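Local coordinates for protein oxalate oxidase 1 (Hordeum vulgare, PDB 1FI2) that oxidises oxalate with molecular oxygen to carbon dioxide and hydrogen peroxide at a manganese site, and also has superoxide dismutase activity, at residues G46-P51 with D78-G83; E58-E63 with S155-I160; M98-E103 with E146-V151. All blocks are in the same frame, centred on the assembly; numbering follows the deposited sequence.

Contact 1. Residues G46-P51 with D78-G83; sequences GNTSTP and DFAPGG
Gly46 and Asp78 meet through one polar contact: the backbone N-H of Gly46 points at OD2 of Asp78, with Gly46 N 2.9 Å from Asp78 OD2 and an almost straight N-H...O angle of 172°. The donor stands well above the carboxylate plane, 62° out of it. Asp78 CG lies anti to its own carbonyl carbon, beside the backbone N (chi1 -68°), which swings the carboxyl carbon to the Gly46 side. OD2 also takes part in a salt bridge with Arg76, and two such partners are likely to keep the acid ionised. An alanine in place of Asp78 would keep CB but remove the carboxylate, and would probably leave the Gly46 N-H without its acceptor and Arg76 without its charge mate.

Two residues after Gly46, Thr48 sets both branches against the strand end. Its methyl CG2 lies against the Asp78 peptide, 3.6 Å from Asp78 O, and also touches the base of that side chain, 3.8 Å from Asp78 CB. The other branch turns to Ala80, whose methyl points at the threonine and meets its hydroxyl: Thr48 OG1 is 3.6 Å from Ala80 CB. Ala80 then opens a type II beta turn closed by Gly83 N on Ala80 O at 2.9 Å, with Gly82 at positive phi.

In the cupin jellyroll, the loop 46-51 runs past the end of strand 73-79 before strand 54-59 pairs with it, Asp78 bonding to Ala55 and Ala80 to Gly53 by backbone. On the inner side Phe79 packs on Met149 of strand 147-153, while Pro51 O accepts from Lys181 of a second subunit.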
ATOM      1  N   GLY A  46     -21.636  13.769  24.251  1.00 12.26           N
ATOM      2  CA  GLY A  46     -21.222  15.129  23.915  1.00 12.37           C
ATOM      3  C   GLY A  46     -22.425  16.068  24.037  1.00 12.50           C
ATOM      4  O   GLY A  46     -23.563  15.612  24.138  1.00 12.35           O
ATOM      5  N   ASN A  47     -22.163  17.365  24.011  1.00 12.99           N
ATOM      6  CA  ASN A  47     -23.209  18.380  24.126  1.00 13.46           C
ATOM      7  C   ASN A  47     -23.894  18.591  22.781  1.00 13.01           C
ATOM      8  O   ASN A  47     -23.297  19.141  21.853  1.00 13.16           O
ATOM      9  CB  ASN A  47     -22.596  19.689  24.619  1.00 14.44           C
ATOM     10  CG  ASN A  47     -23.577  20.734  25.091  1.00 15.31           C
ATOM     11  OD1 ASN A  47     -23.217  21.596  25.905  1.00 16.51           O
ATOM     12  ND2 ASN A  47     -24.813  20.704  24.617  1.00 15.25           N
ATOM     13  N   THR A  48     -25.155  18.181  22.675  1.00 12.81           N
ATOM     14  CA  THR A  48     -25.898  18.308  21.431  1.00 12.52           C
ATOM     15  C   THR A  48     -26.585  19.643  21.214  1.00 13.03           C
ATOM     16  O   THR A  48     -27.279  19.779  20.196  1.00 13.13           O
ATOM     17  CB  THR A  48     -26.965  17.195  21.305  1.00 12.14           C
ATOM     18  OG1 THR A  48     -27.935  17.364  22.343  1.00 12.09           O
ATOM     19  CG2 THR A  48     -26.312  15.828  21.431  1.00 11.80           C
ATOM     20  N   SER A  49     -26.356  20.649  22.052  1.00 13.69           N
ATOM     21  CA  SER A  49     -26.983  21.952  21.810  1.00 14.47           C
ATOM     22  C   SER A  49     -26.073  22.809  20.939  1.00 14.29           C
ATOM     23  O   SER A  49     -25.360  23.725  21.327  1.00 14.57           O
ATOM     24  CB  SER A  49     -27.405  22.623  23.106  1.00 15.39           C
ATOM     25  OG  SER A  49     -26.360  23.319  23.749  1.00 17.28           O
ATOM     26  N   THR A  50     -26.082  22.475  19.655  1.00 13.48           N
ATOM     27  CA  THR A  50     -25.343  23.079  18.573  1.00 12.92           C
ATOM     28  C   THR A  50     -26.309  23.304  17.408  1.00 11.86           C
ATOM     29  O   THR A  50     -27.369  22.681  17.362  1.00 11.59           O
ATOM     30  CB  THR A  50     -24.240  22.147  18.023  1.00 13.22           C
ATOM     31  OG1 THR A  50     -24.870  20.928  17.590  1.00 13.18           O
ATOM     32  CG2 THR A  50     -23.167  21.830  19.043  1.00 13.61           C
ATOM     33  N   PRO A  51     -25.915  24.124  16.444  1.00 11.35           N
ATOM     34  CA  PRO A  51     -26.727  24.396  15.271  1.00 10.87           C
ATOM     35  C   PRO A  51     -27.113  23.132  14.522  1.00  9.95           C
ATOM     36  O   PRO A  51     -28.272  22.990  14.118  1.00 10.09           O
ATOM     37  CB  PRO A  51     -25.866  25.319  14.418  1.00 11.20           C
ATOM     38  CG  PRO A  51     -24.890  25.928  15.366  1.00 11.39           C
ATOM     39  CD  PRO A  51     -24.647  24.889  16.431  1.00 11.48           C
ATOM     40  N   ASP A  78     -23.284  12.033  19.131  1.00  4.94           N
ATOM     41  CA  ASP A  78     -24.538  12.088  19.878  1.00  5.45           C
ATOM     42  C   ASP A  78     -25.505  13.031  19.170  1.00  5.44           C
ATOM     43  O   ASP A  78     -25.080  14.022  18.577  1.00  5.73           O
ATOM     44  CB  ASP A  78     -24.319  12.556  21.316  1.00  5.80           C
ATOM     45  CG  ASP A  78     -23.540  11.545  22.136  1.00  6.21           C
ATOM     46  OD1 ASP A  78     -24.160  10.574  22.617  1.00  7.07           O
ATOM     47  OD2 ASP A  78     -22.317  11.721  22.289  1.00  6.59           O
ATOM     48  N   PHE A  79     -26.794  12.689  19.156  1.00  5.43           N
ATOM     49  CA  PHE A  79     -27.785  13.456  18.425  1.00  6.04           C
ATOM     50  C   PHE A  79     -29.040  13.810  19.223  1.00  6.64           C
ATOM     51  O   PHE A  79     -29.735  12.915  19.702  1.00  7.27           O
ATOM     52  CB  PHE A  79     -28.284  12.660  17.214  1.00  5.39           C
ATOM     53  CG  PHE A  79     -27.333  12.127  16.197  1.00  4.88           C
ATOM     54  CD1 PHE A  79     -27.176  12.759  14.968  1.00  4.67           C
ATOM     55  CD2 PHE A  79     -26.597  10.976  16.442  1.00  4.83           C
ATOM     56  CE1 PHE A  79     -26.301  12.256  14.026  1.00  4.52           C
ATOM     57  CE2 PHE A  79     -25.715  10.475  15.507  1.00  5.15           C
ATOM     58  CZ  PHE A  79     -25.570  11.118  14.293  1.00  5.00           C
ATOM     59  N   ALA A  80     -29.391  15.094  19.240  1.00  7.25           N
ATOM     60  CA  ALA A  80     -30.667  15.506  19.840  1.00  7.99           C
ATOM     61  C   ALA A  80     -31.756  15.085  18.855  1.00  7.99           C
ATOM     62  O   ALA A  80     -31.445  14.841  17.687  1.00  8.01           O
ATOM     63  CB  ALA A  80     -30.688  17.015  20.023  1.00  7.92           C
ATOM     64  N   PRO A  81     -32.995  14.967  19.302  1.00  8.27           N
ATOM     65  CA  PRO A  81     -34.095  14.616  18.417  1.00  8.45           C
ATOM     66  C   PRO A  81     -34.186  15.583  17.246  1.00  8.06           C
ATOM     67  O   PRO A  81     -34.243  16.801  17.424  1.00  8.71           O
ATOM     68  CB  PRO A  81     -35.325  14.673  19.306  1.00  8.77           C
ATOM     69  CG  PRO A  81     -34.842  14.699  20.709  1.00  8.90           C
ATOM     70  CD  PRO A  81     -33.436  15.235  20.688  1.00  8.71           C
ATOM     71  N   GLY A  82     -34.134  15.069  16.020  1.00  7.60           N
ATOM     72  CA  GLY A  82     -34.184  15.868  14.811  1.00  7.28           C
ATOM     73  C   GLY A  82     -32.842  16.461  14.405  1.00  6.85           C
ATOM     74  O   GLY A  82     -32.755  17.240  13.447  1.00  6.76           O
ATOM     75  N   GLY A  83     -31.781  16.103  15.123  1.00  6.09           N
ATOM     76  CA  GLY A  83     -30.449  16.614  14.836  1.00  5.69           C
ATOM     77  C   GLY A  83     -29.814  15.828  13.692  1.00  6.05           C
ATOM     78  O   GLY A  83     -30.234  14.708  13.397  1.00  6.04           O
TER

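Contact 2. Residues E58-E63 with S155-I160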
ATOM      1  N   GLU A  58     -14.242  13.336  19.044  1.00  8.25           N
ATOM      2  CA  GLU A  58     -13.219  12.701  18.225  1.00  9.12           C
ATOM      3  C   GLU A  58     -12.239  11.835  19.001  1.00  7.95           C
ATOM      4  O   GLU A  58     -11.824  12.153  20.113  1.00  7.65           O
ATOM      5  CB  GLU A  58     -12.434  13.764  17.444  1.00 11.10           C
ATOM      6  CG  GLU A  58     -13.295  14.678  16.592  1.00 13.79           C
ATOM      7  CD  GLU A  58     -12.530  15.350  15.473  1.00 15.64           C
ATOM      8  OE1 GLU A  58     -12.633  14.896  14.311  1.00 16.79           O
ATOM      9  OE2 GLU A  58     -11.818  16.339  15.741  1.00 17.11           O
ATOM     10  N   LEU A  59     -11.807  10.753  18.348  1.00  7.07           N
ATOM     11  CA  LEU A  59     -10.788   9.887  18.936  1.00  6.11           C
ATOM     12  C   LEU A  59      -9.779   9.484  17.863  1.00  5.65           C
ATOM     13  O   LEU A  59      -9.464   8.318  17.640  1.00  4.68           O
ATOM     14  CB  LEU A  59     -11.393   8.687  19.656  1.00  6.39           C
ATOM     15  CG  LEU A  59     -10.550   8.075  20.774  1.00  6.56           C
ATOM     16  CD1 LEU A  59     -10.213   9.096  21.852  1.00  6.71           C
ATOM     17  CD2 LEU A  59     -11.261   6.882  21.401  1.00  6.18           C
ATOM     18  N   ASP A  60      -9.318  10.508  17.150  1.00  5.05           N
ATOM     19  CA  ASP A  60      -8.294  10.332  16.118  1.00  5.45           C
ATOM     20  C   ASP A  60      -6.939  10.444  16.807  1.00  4.54           C
ATOM     21  O   ASP A  60      -6.883  10.617  18.033  1.00  4.14           O
ATOM     22  CB  ASP A  60      -8.460  11.326  14.986  1.00  6.87           C
ATOM     23  CG  ASP A  60      -8.476  12.787  15.353  1.00  8.26           C
ATOM     24  OD1 ASP A  60      -8.489  13.625  14.416  1.00 10.02           O
ATOM     25  OD2 ASP A  60      -8.482  13.135  16.550  1.00  9.72           O
ATOM     26  N   VAL A  61      -5.842  10.419  16.064  1.00  4.17           N
ATOM     27  CA  VAL A  61      -4.505  10.453  16.654  1.00  3.88           C
ATOM     28  C   VAL A  61      -4.205  11.686  17.482  1.00  4.25           C
ATOM     29  O   VAL A  61      -3.464  11.585  18.469  1.00  4.06           O
ATOM     30  CB  VAL A  61      -3.437  10.234  15.563  1.00  3.86           C
ATOM     31  CG1 VAL A  61      -3.324  11.443  14.646  1.00  3.97           C
ATOM     32  CG2 VAL A  61      -2.092   9.877  16.180  1.00  3.95           C
ATOM     33  N   ALA A  62      -4.824  12.830  17.221  1.00  4.48           N
ATOM     34  CA  ALA A  62      -4.647  14.020  18.046  1.00  4.85           C
ATOM     35  C   ALA A  62      -5.230  13.835  19.442  1.00  5.02           C
ATOM     36  O   ALA A  62      -4.744  14.448  20.400  1.00  4.83           O
ATOM     37  CB  ALA A  62      -5.285  15.217  17.353  1.00  4.56           C
ATOM     38  N   GLU A  63      -6.265  13.013  19.582  1.00  5.13           N
ATOM     39  CA  GLU A  63      -6.896  12.755  20.868  1.00  5.64           C
ATOM     40  C   GLU A  63      -6.471  11.427  21.481  1.00  5.24           C
ATOM     41  O   GLU A  63      -6.580  11.223  22.691  1.00  5.61           O
ATOM     42  CB  GLU A  63      -8.423  12.793  20.706  1.00  7.16           C
ATOM     43  CG  GLU A  63      -8.950  14.192  20.404  1.00  8.97           C
ATOM     44  CD  GLU A  63      -8.769  15.120  21.593  1.00 10.62           C
ATOM     45  OE1 GLU A  63      -9.079  14.693  22.726  1.00 12.19           O
ATOM     46  OE2 GLU A  63      -8.321  16.267  21.401  1.00 12.20           O
ATOM     47  N   SER A 155      -8.055   4.743   9.203  1.00  2.90           N
ATOM     48  CA  SER A 155      -7.027   5.754   9.204  1.00  2.99           C
ATOM     49  C   SER A 155      -6.917   6.331  10.616  1.00  2.72           C
ATOM     50  O   SER A 155      -7.904   6.406  11.350  1.00  2.44           O
ATOM     51  CB  SER A 155      -7.315   6.900   8.229  1.00  2.76           C
ATOM     52  OG  SER A 155      -6.282   7.877   8.340  1.00  2.57           O
ATOM     53  N   GLN A 156      -5.716   6.770  10.974  1.00  2.82           N
ATOM     54  CA  GLN A 156      -5.484   7.428  12.254  1.00  2.82           C
ATOM     55  C   GLN A 156      -5.981   8.874  12.197  1.00  3.45           C
ATOM     56  O   GLN A 156      -6.133   9.540  13.220  1.00  2.77           O
ATOM     57  CB  GLN A 156      -3.994   7.416  12.614  1.00  2.90           C
ATOM     58  CG  GLN A 156      -3.124   8.271  11.702  1.00  2.34           C
ATOM     59  CD  GLN A 156      -1.654   8.211  12.068  1.00  2.46           C
ATOM     60  OE1 GLN A 156      -1.112   7.123  12.232  1.00  2.66           O
ATOM     61  NE2 GLN A 156      -1.007   9.367  12.179  1.00  2.65           N
ATOM     62  N   ASN A 157      -6.189   9.385  10.992  1.00  2.87           N
ATOM     63  CA  ASN A 157      -6.644  10.751  10.762  1.00  3.31           C
ATOM     64  C   ASN A 157      -7.464  10.798   9.481  1.00  3.36           C
ATOM     65  O   ASN A 157      -7.003  11.227   8.421  1.00  3.06           O
ATOM     66  CB  ASN A 157      -5.414  11.660  10.675  1.00  4.13           C
ATOM     67  CG  ASN A 157      -5.734  13.134  10.646  1.00  4.74           C
ATOM     68  OD1 ASN A 157      -5.035  13.944  10.025  1.00  5.55           O
ATOM     69  ND2 ASN A 157      -6.801  13.497  11.345  1.00  5.14           N
ATOM     70  N   PRO A 158      -8.717  10.343   9.543  1.00  3.40           N
ATOM     71  CA  PRO A 158      -9.592  10.301   8.393  1.00  3.37           C
ATOM     72  C   PRO A 158      -9.847  11.643   7.731  1.00  3.66           C
ATOM     73  O   PRO A 158      -9.972  11.713   6.503  1.00  3.19           O
ATOM     74  CB  PRO A 158     -10.893   9.688   8.905  1.00  3.94           C
ATOM     75  CG  PRO A 158     -10.821   9.713  10.385  1.00  4.85           C
ATOM     76  CD  PRO A 158      -9.369   9.799  10.760  1.00  3.88           C
ATOM     77  N   GLY A 159      -9.960  12.683   8.544  1.00  3.26           N
ATOM     78  CA  GLY A 159     -10.262  14.030   8.082  1.00  3.03           C
ATOM     79  C   GLY A 159     -11.779  14.166   7.926  1.00  3.03           C
ATOM     80  O   GLY A 159     -12.462  13.153   7.799  1.00  3.06           O
ATOM     81  N   ILE A 160     -12.288  15.394   8.011  1.00  3.26           N
ATOM     82  CA  ILE A 160     -13.723  15.559   7.762  1.00  3.98           C
ATOM     83  C   ILE A 160     -13.977  16.822   6.950  1.00  3.77           C
ATOM     84  O   ILE A 160     -13.511  17.911   7.265  1.00  3.49           O
ATOM     85  CB  ILE A 160     -14.584  15.509   9.026  1.00  4.73           C
ATOM     86  CG1 ILE A 160     -16.068  15.657   8.653  1.00  5.14           C
ATOM     87  CG2 ILE A 160     -14.188  16.584  10.018  1.00  5.28           C
ATOM     88  CD1 ILE A 160     -17.026  15.176   9.717  1.00  6.25           C
TER
HETATM   89  O   HOH W   1      -9.824  13.050  11.407  1.00 13.74           O
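Val61 and Gln156 are tied through the backbone: Val61 N donates to Gln156 O over 3.0 Å, with an N-H...O angle of 158°. The bond joins the end of strand 54-59 to the loop after strand 147-153, in a buried place. From the residue that gives the carbonyl, the Gln156 side chain runs past Val61. Its CB lies 4.1 Å from Val61 CB; CG sits between the backbone N and the carbonyl carbon (chi1 67°), and from there the chain runs extended to CD. At the tip NE2 reaches the isopropyl group, 4.0 Å from Val61 CG1 and 4.2 Å from Val61 CG2, the two side chains crossing obliquely. The amide spends its polarity on Asn68 and Thr69: NE2 donates to Asn68 OD1, and OE1 accepts from Thr69 N, which would fix its rotation while it packs against the valine. Beside the bond, Asp60 CB rests 3.4 Å from Gln156 O. Water 1 links the segments further on, accepting from Gly159 N at 2.9 Å and giving a weak bond of 3.3 Å to Asp60 OD1. Ser155 OG accepts from Asn157 N, forming an ST turn around Gln156. Leu6 of a third subunit packs on Gln156, and Asp113 of a second on Asp60. The chemistry implies a buried joint held by one backbone hydrogen bond, with the glutamine amide satisfied by a third loop.

Contact 3. Residues M98-E103 with E146-V151; sequences MVMKGE and EAYMVV
Tyr148 and Met100 meet because chi1 of 93° at Tyr148 sets CG so that the ring stands up on the sheet face it shares with Lys101. The backbone brings Met100 CB over one face of that ring, offset toward the rim, in a CH-pi contact 3.5 Å from the Tyr148 ring centroid; Met100 CB to Tyr148 CZ is 3.3 Å. A chi1 of -67° lays Met100 CG along the ring, 3.5 Å from Tyr148 CE1. Lys101 crosses the tyrosine at about a right angle, its CD at the ring edge, in plane, 3.5 Å from Tyr148 CD2. Bends at chi3 and chi4 carry Lys101 NZ to Glu146 O, a hydrogen bond of 3.2 Å. Met100 and Lys101 both face Tyr148 because the antiparallel register slips by one, a classic beta bulge: Tyr148 O accepts from Met100 N at 2.8 Å and from Lys101 N at 3.3 Å. Before it Met98 and Val150 exchange two bonds. After it Gly102 runs so close to Ala147 that a CB would hit the alanine methyl and, at positive phi, also the preceding carbonyl O. On the other face Met149 CB lies beside Val99. Strand 147-153 is central in its sheet; on neighbouring 73-79 Arg76 makes a cation-pi contact with Tyr148, Met149 packs on Leu104, Gln139 and Phe129, and Met100 of a fourth subunit packs on Met100 and Tyr148.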
ATOM      1  N   MET A  98     -21.662   1.545  14.415  1.00  4.31           N
ATOM      2  CA  MET A  98     -22.759   0.848  15.069  1.00  5.05           C
ATOM      3  C   MET A  98     -23.617   1.863  15.826  1.00  4.89           C
ATOM      4  O   MET A  98     -23.067   2.705  16.534  1.00  3.80           O
ATOM      5  CB  MET A  98     -22.279  -0.250  16.027  1.00  6.47           C
ATOM      6  CG  MET A  98     -23.453  -0.984  16.668  1.00  8.07           C
ATOM      7  SD  MET A  98     -22.974  -2.212  17.894  1.00 11.10           S
ATOM      8  CE  MET A  98     -22.593  -3.606  16.842  1.00 11.19           C
ATOM      9  N   VAL A  99     -24.934   1.760  15.681  1.00  4.78           N
ATOM     10  CA  VAL A  99     -25.821   2.632  16.462  1.00  5.76           C
ATOM     11  C   VAL A  99     -25.967   2.020  17.852  1.00  6.43           C
ATOM     12  O   VAL A  99     -26.239   0.823  17.965  1.00  6.30           O
ATOM     13  CB  VAL A  99     -27.181   2.804  15.776  1.00  5.74           C
ATOM     14  CG1 VAL A  99     -28.212   3.466  16.685  1.00  5.78           C
ATOM     15  CG2 VAL A  99     -27.008   3.636  14.509  1.00  5.95           C
ATOM     16  N   MET A 100     -25.760   2.824  18.887  1.00  7.34           N
ATOM     17  CA  MET A 100     -25.855   2.313  20.249  1.00  8.87           C
ATOM     18  C   MET A 100     -27.222   2.535  20.875  1.00  8.66           C
ATOM     19  O   MET A 100     -27.689   1.702  21.652  1.00  8.66           O
ATOM     20  CB  MET A 100     -24.755   2.925  21.112  1.00 10.36           C
ATOM     21  CG  MET A 100     -23.344   2.504  20.748  1.00 12.13           C
ATOM     22  SD  MET A 100     -23.085   0.738  20.593  1.00 13.90           S
ATOM     23  CE  MET A 100     -24.170   0.045  21.841  1.00 14.25           C
ATOM     24  N   LYS A 101     -27.844   3.666  20.560  1.00  8.92           N
ATOM     25  CA  LYS A 101     -29.177   3.951  21.087  1.00  9.40           C
ATOM     26  C   LYS A 101     -29.917   4.877  20.127  1.00  8.46           C
ATOM     27  O   LYS A 101     -29.287   5.667  19.422  1.00  7.85           O
ATOM     28  CB  LYS A 101     -29.103   4.530  22.490  1.00 11.26           C
ATOM     29  CG  LYS A 101     -28.949   6.029  22.633  1.00 13.06           C
ATOM     30  CD  LYS A 101     -28.810   6.439  24.092  1.00 14.59           C
ATOM     31  CE  LYS A 101     -30.042   6.146  24.919  1.00 15.74           C
ATOM     32  NZ  LYS A 101     -31.182   7.054  24.623  1.00 16.70           N
ATOM     33  N   GLY A 102     -31.238   4.766  20.094  1.00  7.65           N
ATOM     34  CA  GLY A 102     -32.053   5.621  19.246  1.00  6.64           C
ATOM     35  C   GLY A 102     -32.238   5.088  17.836  1.00  6.18           C
ATOM     36  O   GLY A 102     -31.978   3.929  17.527  1.00  5.88           O
ATOM     37  N   GLU A 103     -32.810   5.938  16.986  1.00  6.35           N
ATOM     38  CA  GLU A 103     -33.137   5.609  15.609  1.00  6.74           C
ATOM     39  C   GLU A 103     -32.517   6.633  14.659  1.00  5.88           C
ATOM     40  O   GLU A 103     -32.902   7.805  14.682  1.00  5.25           O
ATOM     41  CB  GLU A 103     -34.655   5.590  15.405  1.00  8.18           C
ATOM     42  CG  GLU A 103     -35.426   4.692  16.355  1.00 10.02           C
ATOM     43  CD  GLU A 103     -36.925   4.757  16.165  1.00 11.20           C
ATOM     44  OE1 GLU A 103     -37.465   3.850  15.502  1.00 12.61           O
ATOM     45  OE2 GLU A 103     -37.557   5.698  16.684  1.00 12.13           O
ATOM     46  N   GLU A 146     -32.791  10.949  22.421  1.00 13.49           N
ATOM     47  CA  GLU A 146     -31.416  11.244  22.012  1.00 13.50           C
ATOM     48  C   GLU A 146     -30.812   9.966  21.435  1.00 12.24           C
ATOM     49  O   GLU A 146     -31.063   8.883  21.974  1.00 12.41           O
ATOM     50  CB  GLU A 146     -30.640  11.710  23.234  1.00 15.11           C
ATOM     51  CG  GLU A 146     -29.173  12.032  23.017  1.00 17.43           C
ATOM     52  CD  GLU A 146     -28.496  12.324  24.348  1.00 18.65           C
ATOM     53  OE1 GLU A 146     -28.778  11.589  25.319  1.00 19.98           O
ATOM     54  OE2 GLU A 146     -27.696  13.275  24.409  1.00 19.41           O
ATOM     55  N   ALA A 147     -30.051  10.069  20.352  1.00 10.45           N
ATOM     56  CA  ALA A 147     -29.449   8.879  19.756  1.00  9.30           C
ATOM     57  C   ALA A 147     -27.927   8.978  19.796  1.00  8.57           C
ATOM     58  O   ALA A 147     -27.405  10.085  19.944  1.00  8.37           O
ATOM     59  CB  ALA A 147     -29.922   8.699  18.323  1.00  9.12           C
ATOM     60  N   TYR A 148     -27.242   7.836  19.723  1.00  8.44           N
ATOM     61  CA  TYR A 148     -25.778   7.906  19.666  1.00  8.51           C
ATOM     62  C   TYR A 148     -25.214   6.693  18.936  1.00  7.29           C
ATOM     63  O   TYR A 148     -25.816   5.622  18.898  1.00  6.72           O
ATOM     64  CB  TYR A 148     -25.156   8.137  21.022  1.00 10.91           C
ATOM     65  CG  TYR A 148     -24.703   7.020  21.913  1.00 12.72           C
ATOM     66  CD1 TYR A 148     -23.429   6.473  21.793  1.00 13.60           C
ATOM     67  CD2 TYR A 148     -25.523   6.515  22.915  1.00 13.67           C
ATOM     68  CE1 TYR A 148     -22.999   5.452  22.624  1.00 14.22           C
ATOM     69  CE2 TYR A 148     -25.111   5.494  23.752  1.00 14.36           C
ATOM     70  CZ  TYR A 148     -23.846   4.971  23.602  1.00 14.69           C
ATOM     71  OH  TYR A 148     -23.430   3.951  24.430  1.00 15.55           O
ATOM     72  N   MET A 149     -24.076   6.917  18.288  1.00  5.59           N
ATOM     73  CA  MET A 149     -23.372   5.879  17.553  1.00  5.05           C
ATOM     74  C   MET A 149     -21.872   5.988  17.816  1.00  4.64           C
ATOM     75  O   MET A 149     -21.379   7.043  18.217  1.00  4.85           O
ATOM     76  CB  MET A 149     -23.616   6.013  16.047  1.00  4.53           C
ATOM     77  CG  MET A 149     -23.159   7.339  15.470  1.00  4.25           C
ATOM     78  SD  MET A 149     -23.479   7.534  13.712  1.00  3.73           S
ATOM     79  CE  MET A 149     -22.429   8.940  13.328  1.00  4.46           C
ATOM     80  N   VAL A 150     -21.161   4.882  17.683  1.00  4.70           N
ATOM     81  CA  VAL A 150     -19.706   4.836  17.777  1.00  4.78           C
ATOM     82  C   VAL A 150     -19.190   4.232  16.470  1.00  4.80           C
ATOM     83  O   VAL A 150     -19.689   3.178  16.065  1.00  5.00           O
ATOM     84  CB  VAL A 150     -19.212   4.015  18.976  1.00  4.96           C
ATOM     85  CG1 VAL A 150     -17.691   3.915  18.966  1.00  5.42           C
ATOM     86  CG2 VAL A 150     -19.672   4.603  20.306  1.00  5.39           C
ATOM     87  N   VAL A 151     -18.273   4.916  15.791  1.00  4.98           N
ATOM     88  CA  VAL A 151     -17.747   4.439  14.521  1.00  4.83           C
ATOM     89  C   VAL A 151     -16.229   4.272  14.568  1.00  5.01           C
ATOM     90  O   VAL A 151     -15.538   4.890  15.378  1.00  5.00           O
ATOM     91  CB  VAL A 151     -18.114   5.365  13.347  1.00  5.11           C
ATOM     92  CG1 VAL A 151     -19.596   5.722  13.310  1.00  5.31           C
ATOM     93  CG2 VAL A 151     -17.286   6.644  13.365  1.00  5.10           C
TER

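Overall arrangement
All three contacts involve one sheet of the jellyroll. Contacts 1 and 3 adjoin, centres 12 Å apart: Phe79 N lies 2.8 Å from Ala147 O, a probable hydrogen bond. Contact 2 stands apart, its centre about 21 Å from that of contact 1 and 19 Å from that of contact 3. Yet 146-151 and 155-160 follow closely in the chain, contact 3 is nested in the loop contact 2 closes, and the segments of contacts 1 and 2 alternate. Met149 comes nearest the metal, its side chain about 6 Å from the manganese, against 9 Å for Phe79 and 12 Å for Asp60. Phe79 and Met149 side chains both lie about 4 Å from that of oxalate-binding Asn85.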